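Local coordinates for RabGDI protein (PDB 3P1W) that probably acts as a GDP-dissociation inhibitor for Rab GTPases and so takes part in vesicle trafficking in the malaria parasite, at residues A[305-310]-A[451-456]; A[23-28]-A[34-39]; A[317-322]-A[421-426]. All blocks are in the same frame, centred on the assembly; numbering follows the deposited sequence.

Interaction 1 of 3, residues A[305-310]-A[451-456]; sequences KVICDP and ENLWGQ
Lys305 and Leu453 run past each other in opposite directions, so the lysine's methylene chain lies alongside the leucine rather than meeting it end on. The closest pair of side-chain carbons is Lys305 CD and Leu453 CD2, 3.8 Å apart. One bond further out, Lys305 CE rests 3.5 Å from Leu453 O, near the end of helix 440-454. The lysine stays extended until its last torsion, where chi4 of -52° bends NZ away from the line of the chain; its polar end makes a weak hydrogen bond to Asn426.

Trp454 meets Lys305 CE as well. Its six-membered ring approaches at a slant, with CZ3 3.6 Å from Lys305 CE. Leu453 CB sits 3.6 Å above one face of the Trp454 indole, displaced toward the rim. Trp454 is deposited in two conformers, so the detail of its contact applies to one of them.

Deeper in, Ile307 and Leu453 cross at about a right angle, CD1 to CD1 at 3.8 Å. Ile307 also touches Leu35 and Leu39 of helix 30-41, which places this pair among buried aliphatic groups. The arrangement is helix-on-sheet packing: the C-terminal turn of helix 440-454 lies against strand 305-308 of the parallel part of a Rossmann-like sheet.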
ATOM      1  N   LYS A 305      -7.702  10.574  23.970  1.00 34.97           N
ATOM      2  CA  LYS A 305      -6.801  10.566  22.818  1.00 32.67           C
ATOM      3  C   LYS A 305      -7.529  10.867  21.533  1.00 30.76           C
ATOM      4  O   LYS A 305      -8.733  10.634  21.412  1.00 30.09           O
ATOM      5  CB  LYS A 305      -6.097   9.197  22.694  1.00 33.26           C
ATOM      6  CG  LYS A 305      -5.334   8.765  23.973  1.00 36.54           C
ATOM      7  CD  LYS A 305      -4.652   7.419  23.816  1.00 39.86           C
ATOM      8  CE  LYS A 305      -4.104   6.865  25.130  1.00 44.54           C
ATOM      9  NZ  LYS A 305      -3.231   7.819  25.893  1.00 48.60           N
ATOM     10  N   VAL A 306      -6.767  11.331  20.540  1.00 29.18           N
ATOM     11  CA  VAL A 306      -7.294  11.527  19.211  1.00 27.28           C
ATOM     12  C   VAL A 306      -6.372  10.805  18.210  1.00 26.51           C
ATOM     13  O   VAL A 306      -5.157  10.793  18.382  1.00 26.16           O
ATOM     14  CB  VAL A 306      -7.364  13.032  18.849  1.00 27.36           C
ATOM     15  CG1 VAL A 306      -7.611  13.255  17.348  1.00 24.64           C
ATOM     16  CG2 VAL A 306      -8.436  13.741  19.651  1.00 26.67           C
ATOM     17  N   ILE A 307      -6.967  10.200  17.187  1.00 25.54           N
ATOM     18  CA  ILE A 307      -6.203   9.711  16.007  1.00 23.16           C
ATOM     19  C   ILE A 307      -6.763  10.443  14.832  1.00 22.09           C
ATOM     20  O   ILE A 307      -7.983  10.505  14.669  1.00 23.41           O
ATOM     21  CB  ILE A 307      -6.354   8.193  15.808  1.00 23.61           C
ATOM     22  CG1 ILE A 307      -5.796   7.421  16.997  1.00 25.34           C
ATOM     23  CG2 ILE A 307      -5.632   7.732  14.506  1.00 21.58           C
ATOM     24  CD1 ILE A 307      -6.350   5.971  17.078  1.00 27.12           C
ATOM     25  N   CYS A 308      -5.906  11.020  13.990  1.00 21.53           N
ATOM     26  CA  CYS A 308      -6.419  11.719  12.841  1.00 21.26           C
ATOM     27  C   CYS A 308      -5.422  11.736  11.714  1.00 20.17           C
ATOM     28  O   CYS A 308      -4.250  11.479  11.919  1.00 20.92           O
ATOM     29  CB  CYS A 308      -6.797  13.146  13.219  1.00 21.17           C
ATOM     30  SG  CYS A 308      -5.441  14.210  13.751  1.00 24.31           S
ATOM     31  N   ASP A 309      -5.906  12.047  10.527  1.00 19.94           N
ATOM     32  CA  ASP A 309      -4.998  12.257   9.392  1.00 19.71           C
ATOM     33  C   ASP A 309      -4.475  13.705   9.389  1.00 19.89           C
ATOM     34  O   ASP A 309      -4.987  14.555  10.131  1.00 20.78           O
ATOM     35  CB  ASP A 309      -5.667  11.813   8.096  1.00 20.09           C
ATOM     36  CG  ASP A 309      -6.740  12.743   7.613  1.00 21.07           C
ATOM     37  OD1 ASP A 309      -6.423  13.847   7.126  1.00 23.46           O
ATOM     38  OD2 ASP A 309      -7.899  12.313   7.621  1.00 22.45           O
ATOM     39  N   PRO A 310      -3.456  14.002   8.569  1.00 18.87           N
ATOM     40  CA  PRO A 310      -2.825  15.300   8.614  1.00 18.85           C
ATOM     41  C   PRO A 310      -3.757  16.487   8.328  1.00 18.98           C
ATOM     42  O   PRO A 310      -3.506  17.600   8.824  1.00 20.00           O
ATOM     43  CB  PRO A 310      -1.690  15.179   7.561  1.00 17.89           C
ATOM     44  CG  PRO A 310      -1.351  13.761   7.560  1.00 18.64           C
ATOM     45  CD  PRO A 310      -2.716  13.071   7.684  1.00 18.08           C
ATOM     46  N   GLU A 451       1.099   0.817  18.912  1.00 36.40           N
ATOM     47  CA  GLU A 451       2.128   0.577  19.929  1.00 38.77           C
ATOM     48  C   GLU A 451       2.236   1.731  20.936  1.00 40.00           C
ATOM     49  O   GLU A 451       2.403   1.505  22.148  1.00 41.23           O
ATOM     50  CB  GLU A 451       3.502   0.352  19.286  1.00 38.73           C
ATOM     51  CG  GLU A 451       4.674   0.199  20.288  1.00 43.02           C
ATOM     52  CD  GLU A 451       6.022  -0.178  19.634  1.00 45.99           C
ATOM     53  OE1 GLU A 451       6.190  -0.004  18.417  1.00 49.22           O
ATOM     54  OE2 GLU A 451       6.924  -0.644  20.360  1.00 52.05           O
ATOM     55  N   ASN A 452       2.174   2.954  20.421  1.00 39.42           N
ATOM     56  CA  ASN A 452       2.403   4.159  21.222  1.00 40.75           C
ATOM     57  C   ASN A 452       1.172   4.706  21.914  1.00 41.78           C
ATOM     58  O   ASN A 452       1.294   5.498  22.851  1.00 41.17           O
ATOM     59  CB  ASN A 452       3.058   5.230  20.353  1.00 40.05           C
ATOM     60  CG  ASN A 452       4.501   4.902  20.044  1.00 39.84           C
ATOM     61  OD1 ASN A 452       5.337   4.919  20.936  1.00 41.82           O
ATOM     62  ND2 ASN A 452       4.798   4.598  18.796  1.00 39.21           N
ATOM     63  N   LEU A 453      -0.007   4.283  21.464  1.00 42.33           N
ATOM     64  CA  LEU A 453      -1.246   4.583  22.158  1.00 44.35           C
ATOM     65  C   LEU A 453      -1.280   3.850  23.482  1.00 47.55           C
ATOM     66  O   LEU A 453      -1.606   4.437  24.499  1.00 47.96           O
ATOM     67  CB  LEU A 453      -2.477   4.128  21.364  1.00 43.77           C
ATOM     68  CG  LEU A 453      -2.965   4.855  20.113  1.00 42.47           C
ATOM     69  CD1 LEU A 453      -4.102   4.038  19.493  1.00 42.01           C
ATOM     70  CD2 LEU A 453      -3.443   6.253  20.416  1.00 40.63           C
ATOM     71  N   TRP A 454      -0.940   2.566  23.474  0.50 48.81           N
ATOM     72  CA  TRP A 454      -1.062   1.743  24.679  0.50 51.49           C
ATOM     73  C   TRP A 454       0.258   1.166  25.185  0.50 53.00           C
ATOM     74  O   TRP A 454       0.268   0.422  26.166  0.50 54.65           O
ATOM     75  CB  TRP A 454      -2.070   0.625  24.427  0.50 51.92           C
ATOM     76  CG  TRP A 454      -3.315   1.132  23.766  0.50 50.54           C
ATOM     77  CD1 TRP A 454      -3.762   0.829  22.509  0.50 49.33           C
ATOM     78  CD2 TRP A 454      -4.261   2.059  24.319  0.50 49.71           C
ATOM     79  NE1 TRP A 454      -4.936   1.503  22.253  0.50 48.75           N
ATOM     80  CE2 TRP A 454      -5.262   2.264  23.348  0.50 48.70           C
ATOM     81  CE3 TRP A 454      -4.360   2.730  25.543  0.50 50.05           C
ATOM     82  CZ2 TRP A 454      -6.350   3.108  23.565  0.50 47.73           C
ATOM     83  CZ3 TRP A 454      -5.438   3.570  25.754  0.50 49.55           C
ATOM     84  CH2 TRP A 454      -6.418   3.750  24.773  0.50 48.75           C
ATOM     85  N   GLY A 455       1.365   1.499  24.526  1.00 52.89           N
ATOM     86  CA  GLY A 455       2.694   1.094  25.010  1.00 54.72           C
ATOM     87  C   GLY A 455       3.043  -0.361  24.736  1.00 56.41           C
ATOM     88  O   GLY A 455       4.082  -0.850  25.185  1.00 58.07           O
ATOM     89  N   GLN A 456       2.198  -1.052  23.979  1.00 56.87           N
ATOM     90  CA  GLN A 456       2.373  -2.476  23.712  1.00 58.49           C
ATOM     91  C   GLN A 456       2.125  -2.759  22.236  1.00 56.95           C
ATOM     92  O   GLN A 456       1.125  -2.303  21.674  1.00 55.69           O
ATOM     93  CB  GLN A 456       1.375  -3.277  24.543  1.00 60.80           C
ATOM     94  CG  GLN A 456      -0.072  -3.020  24.115  1.00 62.20           C
ATOM     95  CD  GLN A 456      -1.097  -3.534  25.090  1.00 66.43           C
ATOM     96  OE1 GLN A 456      -0.985  -3.346  26.309  1.00 70.25           O
ATOM     97  NE2 GLN A 456      -2.140  -4.174  24.549  1.00 67.96           N
TER

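Interaction 2 of 3, residues A[23-28]-A[34-39]; sequences VIILGT and ILSGLL
The second torsion of Ile25, chi2 93°, departs from the staggered values and brings CD1 beside both Ser36 OG and Leu39 CD1. Ser36 has OG anti to the carbonyl carbon and beside the backbone N (chi1 -65°), a placement that also suits a bond back along the helix.

The hydroxyl thus lies against the whole side chain of Ile25: CG1 of Ile25 is 3.6 Å from Ser36 OG, and CD1 of the same isoleucine is 3.7 Å from that oxygen. The polar partner of Ser36 OG is elsewhere, at Glu32 O one turn earlier in helix 30-41.

Leu39 supplies the second half of the contact through a single methyl. Ile25 and Leu39 point at each other tip to tip, with CD1 of the isoleucine 4.0 Å from CD1 of the leucine. Val23 crosses Leu39 at about a right angle, and its CG1 is also 4.0 Å from Leu39 CD1, so one methyl touches two residues spaced by two along the strand. The axes of strand 23-26 and helix 34-39 come no nearer than 9.9 Å and run nearly antiparallel at 161°, as expected after the turn of a beta-alpha-beta unit.

Chemically the join is dispersion packing of buried aliphatic carbons. The one hydroxyl within it is satisfied by its own helix, so strand and helix are held here without a polar link between them.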
ATOM      1  N   VAL A  23     -11.162   7.349  22.685  1.00 34.63           N
ATOM      2  CA  VAL A  23     -10.485   7.908  21.514  1.00 31.27           C
ATOM      3  C   VAL A  23     -11.530   8.493  20.573  1.00 30.10           C
ATOM      4  O   VAL A  23     -12.568   7.872  20.326  1.00 30.19           O
ATOM      5  CB  VAL A  23      -9.658   6.845  20.770  1.00 30.87           C
ATOM      6  CG1 VAL A  23      -8.840   7.480  19.625  1.00 26.79           C
ATOM      7  CG2 VAL A  23      -8.718   6.117  21.727  1.00 31.65           C
ATOM      8  N   ILE A  24     -11.266   9.697  20.072  1.00 28.47           N
ATOM      9  CA  ILE A  24     -12.023  10.237  18.940  1.00 27.19           C
ATOM     10  C   ILE A  24     -11.099  10.170  17.700  1.00 25.50           C
ATOM     11  O   ILE A  24      -9.916  10.527  17.750  1.00 23.49           O
ATOM     12  CB  ILE A  24     -12.530  11.663  19.179  1.00 27.24           C
ATOM     13  CG1 ILE A  24     -13.515  11.696  20.354  1.00 28.56           C
ATOM     14  CG2 ILE A  24     -13.205  12.240  17.914  1.00 27.80           C
ATOM     15  CD1 ILE A  24     -13.966  13.096  20.726  1.00 27.31           C
ATOM     16  N   ILE A  25     -11.662   9.684  16.609  1.00 25.08           N
ATOM     17  CA  ILE A  25     -10.908   9.452  15.386  1.00 23.85           C
ATOM     18  C   ILE A  25     -11.461  10.380  14.334  1.00 23.41           C
ATOM     19  O   ILE A  25     -12.670  10.428  14.152  1.00 24.68           O
ATOM     20  CB  ILE A  25     -10.974   7.955  14.930  1.00 24.05           C
ATOM     21  CG1 ILE A  25     -10.325   7.011  15.953  1.00 24.67           C
ATOM     22  CG2 ILE A  25     -10.190   7.768  13.619  1.00 22.88           C
ATOM     23  CD1 ILE A  25     -11.278   6.410  16.972  1.00 25.92           C
ATOM     24  N   LEU A  26     -10.590  11.134  13.647  1.00 22.66           N
ATOM     25  CA  LEU A  26     -11.023  12.108  12.673  1.00 22.55           C
ATOM     26  C   LEU A  26     -10.495  11.665  11.307  1.00 22.28           C
ATOM     27  O   LEU A  26      -9.288  11.510  11.148  1.00 22.58           O
ATOM     28  CB  LEU A  26     -10.491  13.492  13.026  1.00 21.90           C
ATOM     29  CG  LEU A  26     -10.792  13.981  14.447  1.00 24.53           C
ATOM     30  CD1 LEU A  26     -10.171  15.347  14.639  1.00 23.79           C
ATOM     31  CD2 LEU A  26     -12.281  14.014  14.714  1.00 23.60           C
ATOM     32  N   GLY A  27     -11.409  11.465  10.359  1.00 22.72           N
ATOM     33  CA  GLY A  27     -11.093  10.961   9.016  1.00 22.06           C
ATOM     34  C   GLY A  27     -11.471   9.494   8.952  1.00 23.00           C
ATOM     35  O   GLY A  27     -11.347   8.787   9.960  1.00 24.44           O
ATOM     36  N   THR A  28     -11.959   9.042   7.793  1.00 22.40           N
ATOM     37  CA  THR A  28     -12.225   7.625   7.559  1.00 22.50           C
ATOM     38  C   THR A  28     -11.311   7.027   6.458  1.00 22.14           C
ATOM     39  O   THR A  28     -11.683   6.050   5.808  1.00 22.44           O
ATOM     40  CB  THR A  28     -13.720   7.333   7.307  1.00 23.15           C
ATOM     41  OG1 THR A  28     -14.217   8.109   6.210  1.00 23.85           O
ATOM     42  CG2 THR A  28     -14.568   7.677   8.603  1.00 24.18           C
ATOM     43  N   ILE A  34      -9.077   1.107  10.213  1.00 25.73           N
ATOM     44  CA  ILE A  34      -8.413  -0.082  10.780  1.00 26.83           C
ATOM     45  C   ILE A  34      -8.121   0.093  12.276  1.00 28.08           C
ATOM     46  O   ILE A  34      -8.417  -0.810  13.106  1.00 29.36           O
ATOM     47  CB  ILE A  34      -7.099  -0.425   9.985  1.00 26.05           C
ATOM     48  CG1 ILE A  34      -7.451  -0.806   8.545  1.00 26.15           C
ATOM     49  CG2 ILE A  34      -6.334  -1.527  10.685  1.00 25.95           C
ATOM     50  CD1 ILE A  34      -6.271  -0.749   7.519  1.00 22.87           C
ATOM     51  N   LEU A  35      -7.584   1.253  12.639  1.00 27.38           N
ATOM     52  CA  LEU A  35      -7.310   1.571  14.033  1.00 28.39           C
ATOM     53  C   LEU A  35      -8.609   1.627  14.851  1.00 29.29           C
ATOM     54  O   LEU A  35      -8.655   1.144  15.975  1.00 30.10           O
ATOM     55  CB  LEU A  35      -6.533   2.890  14.156  1.00 27.35           C
ATOM     56  CG  LEU A  35      -5.035   2.793  13.852  1.00 27.12           C
ATOM     57  CD1 LEU A  35      -4.435   4.152  13.511  1.00 25.84           C
ATOM     58  CD2 LEU A  35      -4.284   2.116  14.981  1.00 27.30           C
ATOM     59  N   SER A  36      -9.669   2.195  14.277  1.00 29.22           N
ATOM     60  CA  SER A  36     -10.978   2.221  14.936  1.00 30.25           C
ATOM     61  C   SER A  36     -11.478   0.799  15.223  1.00 31.96           C
ATOM     62  O   SER A  36     -12.014   0.513  16.316  1.00 32.55           O
ATOM     63  CB  SER A  36     -12.016   2.970  14.079  1.00 30.40           C
ATOM     64  OG  SER A  36     -11.682   4.342  13.936  1.00 29.13           O
ATOM     65  N   GLY A  37     -11.312  -0.080  14.232  1.00 30.98           N
ATOM     66  CA  GLY A  37     -11.642  -1.497  14.338  1.00 32.94           C
ATOM     67  C   GLY A  37     -10.915  -2.182  15.479  1.00 34.33           C
ATOM     68  O   GLY A  37     -11.543  -2.850  16.311  1.00 36.33           O
ATOM     69  N   LEU A  38      -9.599  -1.990  15.534  1.00 33.45           N
ATOM     70  CA  LEU A  38      -8.777  -2.510  16.629  1.00 34.72           C
ATOM     71  C   LEU A  38      -9.173  -1.960  18.006  1.00 36.22           C
ATOM     72  O   LEU A  38      -9.208  -2.717  18.999  1.00 37.38           O
ATOM     73  CB  LEU A  38      -7.306  -2.197  16.368  1.00 33.70           C
ATOM     74  CG  LEU A  38      -6.664  -2.983  15.215  1.00 33.34           C
ATOM     75  CD1 LEU A  38      -5.315  -2.384  14.887  1.00 32.66           C
ATOM     76  CD2 LEU A  38      -6.544  -4.462  15.605  1.00 34.61           C
ATOM     77  N   LEU A  39      -9.447  -0.652  18.089  1.00 35.49           N
ATOM     78  CA  LEU A  39      -9.897  -0.047  19.363  1.00 37.35           C
ATOM     79  C   LEU A  39     -11.233  -0.636  19.820  1.00 39.44           C
ATOM     80  O   LEU A  39     -11.397  -1.005  20.993  1.00 41.05           O
ATOM     81  CB  LEU A  39     -10.013   1.475  19.225  1.00 36.19           C
ATOM     82  CG  LEU A  39      -8.664   2.192  19.089  1.00 35.21           C
ATOM     83  CD1 LEU A  39      -8.784   3.635  18.527  1.00 34.26           C
ATOM     84  CD2 LEU A  39      -7.930   2.164  20.399  1.00 35.53           C
TER

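Interaction 3 of 3, residues A[317-322]-A[421-426]; sequences KNKIKK and KKPADN
The carboxylate of Asp425 receives Lys319 NZ between its two oxygens, and the ammonium nitrogen lies slightly out of the plane of the carboxylate. The bond to OD2 measures 2.9 Å from Lys319 NZ and uses the syn lone pair of that oxygen, on the side of OD1. The bond from Lys319 NZ to Asp425 OD1 is equally long, 2.9 Å, but is weak in its geometry. The salt bridge is therefore bidentate, with OD2 the better-aligned oxygen. Beside it, the ring of Pro423 brings CB to 3.7 Å from Lys319 NZ, an apolar neighbour for the charged group.

The two residues come from opposite directions. Lys319 does not reach straight out: bends at chi2 (-51°) and chi3 (-65°) fold the chain, so that CD and CE also pass close to the carboxylate, with Lys319 CE 3.6 Å from Asp425 OD2. Lys319 is buried, and its ammonium group has a further hydrogen bond to Ile427 O, so the ammonium has partners in both Asp425 and the backbone of Ile427. Asp425 OD1 accepts the backbone N of Ile427, two residues on, which gives an Asx turn and would be expected to hold the carboxylate in place for the lysine. Because Ile427 gives its N to Asp425 and its O to Lys319, the salt bridge is tied to the start of strand 427-429.

Asp425 sits in a type I beta turn from Pro423 to Asn426, closed by Asn426 N to Pro423 O at 3.1 Å. A type I beta turn followed by an Asx turn leads the chain into strand 427-429, and a lysine from just ahead of strand 320-333 fastens it. The salt bridge joins the loop following strand 405-418 to the place where the chain leaves the Rossmann-like sheet for the other large mixed sheet.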
ATOM      1  N   LYS A 317       0.506  23.504  15.782  1.00 30.29           N
ATOM      2  CA  LYS A 317       1.951  23.675  15.768  1.00 31.38           C
ATOM      3  C   LYS A 317       2.681  22.350  15.973  1.00 30.80           C
ATOM      4  O   LYS A 317       2.293  21.558  16.812  1.00 28.46           O
ATOM      5  CB  LYS A 317       2.314  24.665  16.890  1.00 33.85           C
ATOM      6  CG  LYS A 317       3.752  25.067  16.997  1.00 37.13           C
ATOM      7  CD  LYS A 317       4.049  25.831  18.293  1.00 40.55           C
ATOM      8  CE  LYS A 317       3.458  27.223  18.327  1.00 41.74           C
ATOM      9  NZ  LYS A 317       3.679  27.902  19.672  1.00 44.75           N
ATOM     10  N   ASN A 318       3.717  22.108  15.163  1.00 31.07           N
ATOM     11  CA  ASN A 318       4.647  21.003  15.362  0.50 31.07           C
ATOM     12  C   ASN A 318       3.963  19.636  15.480  1.00 30.14           C
ATOM     13  O   ASN A 318       4.272  18.825  16.368  1.00 31.22           O
ATOM     14  CB  ASN A 318       5.531  21.284  16.578  0.50 32.83           C
ATOM     15  CG  ASN A 318       6.792  20.450  16.578  0.50 33.68           C
ATOM     16  OD1 ASN A 318       7.289  20.057  15.518  0.50 34.46           O
ATOM     17  ND2 ASN A 318       7.307  20.157  17.760  0.50 35.96           N
ATOM     18  N   LYS A 319       3.023  19.383  14.578  1.00 27.95           N
ATOM     19  CA  LYS A 319       2.317  18.100  14.513  1.00 26.56           C
ATOM     20  C   LYS A 319       2.777  17.272  13.328  1.00 25.01           C
ATOM     21  O   LYS A 319       2.946  16.065  13.456  1.00 24.28           O
ATOM     22  CB  LYS A 319       0.812  18.289  14.385  1.00 26.26           C
ATOM     23  CG  LYS A 319       0.109  18.855  15.623  1.00 25.23           C
ATOM     24  CD  LYS A 319       0.444  18.093  16.901  1.00 25.64           C
ATOM     25  CE  LYS A 319      -0.045  16.661  16.908  1.00 24.38           C
ATOM     26  NZ  LYS A 319       0.328  15.935  18.148  1.00 25.11           N
ATOM     27  N   ILE A 320       2.965  17.924  12.192  1.00 24.21           N
ATOM     28  CA  ILE A 320       3.374  17.227  10.973  1.00 23.91           C
ATOM     29  C   ILE A 320       4.499  17.961  10.271  1.00 24.34           C
ATOM     30  O   ILE A 320       4.678  19.175  10.434  1.00 23.72           O
ATOM     31  CB  ILE A 320       2.201  17.040   9.982  1.00 22.38           C
ATOM     32  CG1 ILE A 320       1.539  18.382   9.663  1.00 24.87           C
ATOM     33  CG2 ILE A 320       1.184  16.041  10.555  1.00 22.55           C
ATOM     34  CD1 ILE A 320       0.300  18.261   8.808  1.00 24.58           C
ATOM     35  N   LYS A 321       5.241  17.197   9.479  1.00 23.76           N
ATOM     36  CA  LYS A 321       6.344  17.713   8.696  1.00 25.27           C
ATOM     37  C   LYS A 321       6.138  17.202   7.278  1.00 23.22           C
ATOM     38  O   LYS A 321       5.902  16.025   7.101  1.00 22.23           O
ATOM     39  CB  LYS A 321       7.617  17.145   9.280  1.00 26.83           C
ATOM     40  CG  LYS A 321       8.916  17.320   8.509  1.00 33.18           C
ATOM     41  CD  LYS A 321      10.095  16.845   9.388  1.00 37.91           C
ATOM     42  CE  LYS A 321      10.080  15.307   9.648  1.00 40.53           C
ATOM     43  NZ  LYS A 321      10.992  14.900  10.789  1.00 44.53           N
ATOM     44  N   LYS A 322       6.207  18.091   6.292  1.00 23.74           N
ATOM     45  CA  LYS A 322       6.147  17.702   4.897  1.00 23.15           C
ATOM     46  C   LYS A 322       7.502  17.127   4.468  1.00 23.92           C
ATOM     47  O   LYS A 322       8.566  17.752   4.676  1.00 23.90           O
ATOM     48  CB  LYS A 322       5.713  18.890   4.033  1.00 23.76           C
ATOM     49  CG  LYS A 322       5.639  18.606   2.528  1.00 25.64           C
ATOM     50  CD  LYS A 322       5.190  19.838   1.726  1.00 30.40           C
ATOM     51  CE  LYS A 322       5.593  19.748   0.228  1.00 34.30           C
ATOM     52  NZ  LYS A 322       4.742  20.640  -0.706  1.00 34.36           N
ATOM     53  N   LYS A 421       6.626  10.134  17.614  1.00 36.11           N
ATOM     54  CA  LYS A 421       5.948   8.833  17.665  1.00 35.65           C
ATOM     55  C   LYS A 421       5.028   8.722  18.867  1.00 35.33           C
ATOM     56  O   LYS A 421       4.077   7.939  18.850  1.00 34.81           O
ATOM     57  CB  LYS A 421       6.980   7.688  17.713  1.00 36.28           C
ATOM     58  N   LYS A 422       5.338   9.467  19.919  1.00 35.78           N
ATOM     59  CA  LYS A 422       4.521   9.461  21.125  1.00 36.29           C
ATOM     60  C   LYS A 422       4.310  10.896  21.589  1.00 36.10           C
ATOM     61  O   LYS A 422       5.000  11.388  22.489  1.00 36.39           O
ATOM     62  CB  LYS A 422       5.121   8.572  22.220  1.00 38.37           C
ATOM     63  CG  LYS A 422       4.093   8.202  23.310  1.00 40.06           C
ATOM     64  N   PRO A 423       3.349  11.581  20.947  1.00 33.72           N
ATOM     65  CA  PRO A 423       3.082  12.973  21.252  1.00 33.68           C
ATOM     66  C   PRO A 423       2.527  13.148  22.658  1.00 34.29           C
ATOM     67  O   PRO A 423       1.610  12.448  23.054  1.00 34.13           O
ATOM     68  CB  PRO A 423       2.067  13.406  20.183  1.00 32.09           C
ATOM     69  CG  PRO A 423       1.613  12.220  19.522  1.00 32.93           C
ATOM     70  CD  PRO A 423       2.489  11.057  19.881  1.00 33.20           C
ATOM     71  N   ALA A 424       3.124  14.071  23.397  1.00 35.29           N
ATOM     72  CA  ALA A 424       2.699  14.422  24.752  1.00 36.29           C
ATOM     73  C   ALA A 424       1.229  14.840  24.800  1.00 35.46           C
ATOM     74  O   ALA A 424       0.528  14.620  25.800  1.00 36.66           O
ATOM     75  CB  ALA A 424       3.576  15.553  25.279  1.00 37.49           C
ATOM     76  N   ASP A 425       0.759  15.464  23.722  1.00 33.01           N
ATOM     77  CA  ASP A 425      -0.606  15.979  23.689  1.00 32.29           C
ATOM     78  C   ASP A 425      -1.673  14.908  23.404  1.00 31.78           C
ATOM     79  O   ASP A 425      -2.868  15.224  23.408  1.00 32.19           O
ATOM     80  CB  ASP A 425      -0.701  17.117  22.674  1.00 31.21           C
ATOM     81  CG  ASP A 425      -0.529  16.648  21.223  1.00 29.98           C
ATOM     82  OD1 ASP A 425      -0.412  15.417  20.945  1.00 29.09           O
ATOM     83  OD2 ASP A 425      -0.511  17.538  20.352  1.00 30.67           O
ATOM     84  N   ASN A 426      -1.248  13.666  23.122  1.00 31.27           N
ATOM     85  CA  ASN A 426      -2.181  12.558  22.828  1.00 30.43           C
ATOM     86  C   ASN A 426      -2.994  12.720  21.536  1.00 29.36           C
ATOM     87  O   ASN A 426      -4.073  12.115  21.388  1.00 28.12           O
ATOM     88  CB  ASN A 426      -3.108  12.278  24.020  1.00 32.24           C
ATOM     89  CG  ASN A 426      -2.381  11.608  25.160  1.00 34.52           C
ATOM     90  OD1 ASN A 426      -1.604  10.689  24.925  1.00 37.33           O
ATOM     91  ND2 ASN A 426      -2.640  12.045  26.397  1.00 38.58           N
TER

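In the fold
Strand 305-308 connects the three contacts. In the sheet it runs parallel to strand 20-26 on one side, where Ile307 O is 2.9 Å from Leu26 N, and to strand 427-429 on the other, where Val306 N is 2.9 Å from Asn426 O; both are probable hydrogen bonds. The first pairing joins interactions 1 and 2, whose centres are 9 Å apart, and the second joins interactions 1 and 3, 11 Å apart. Interactions 2 and 3 do not touch, their nearest atoms being about 7 Å apart. Along the chain, interaction 2 closes first, while interaction 3 is nested inside the loop closed by interaction 1. All three lie on the same side of the chain's centre.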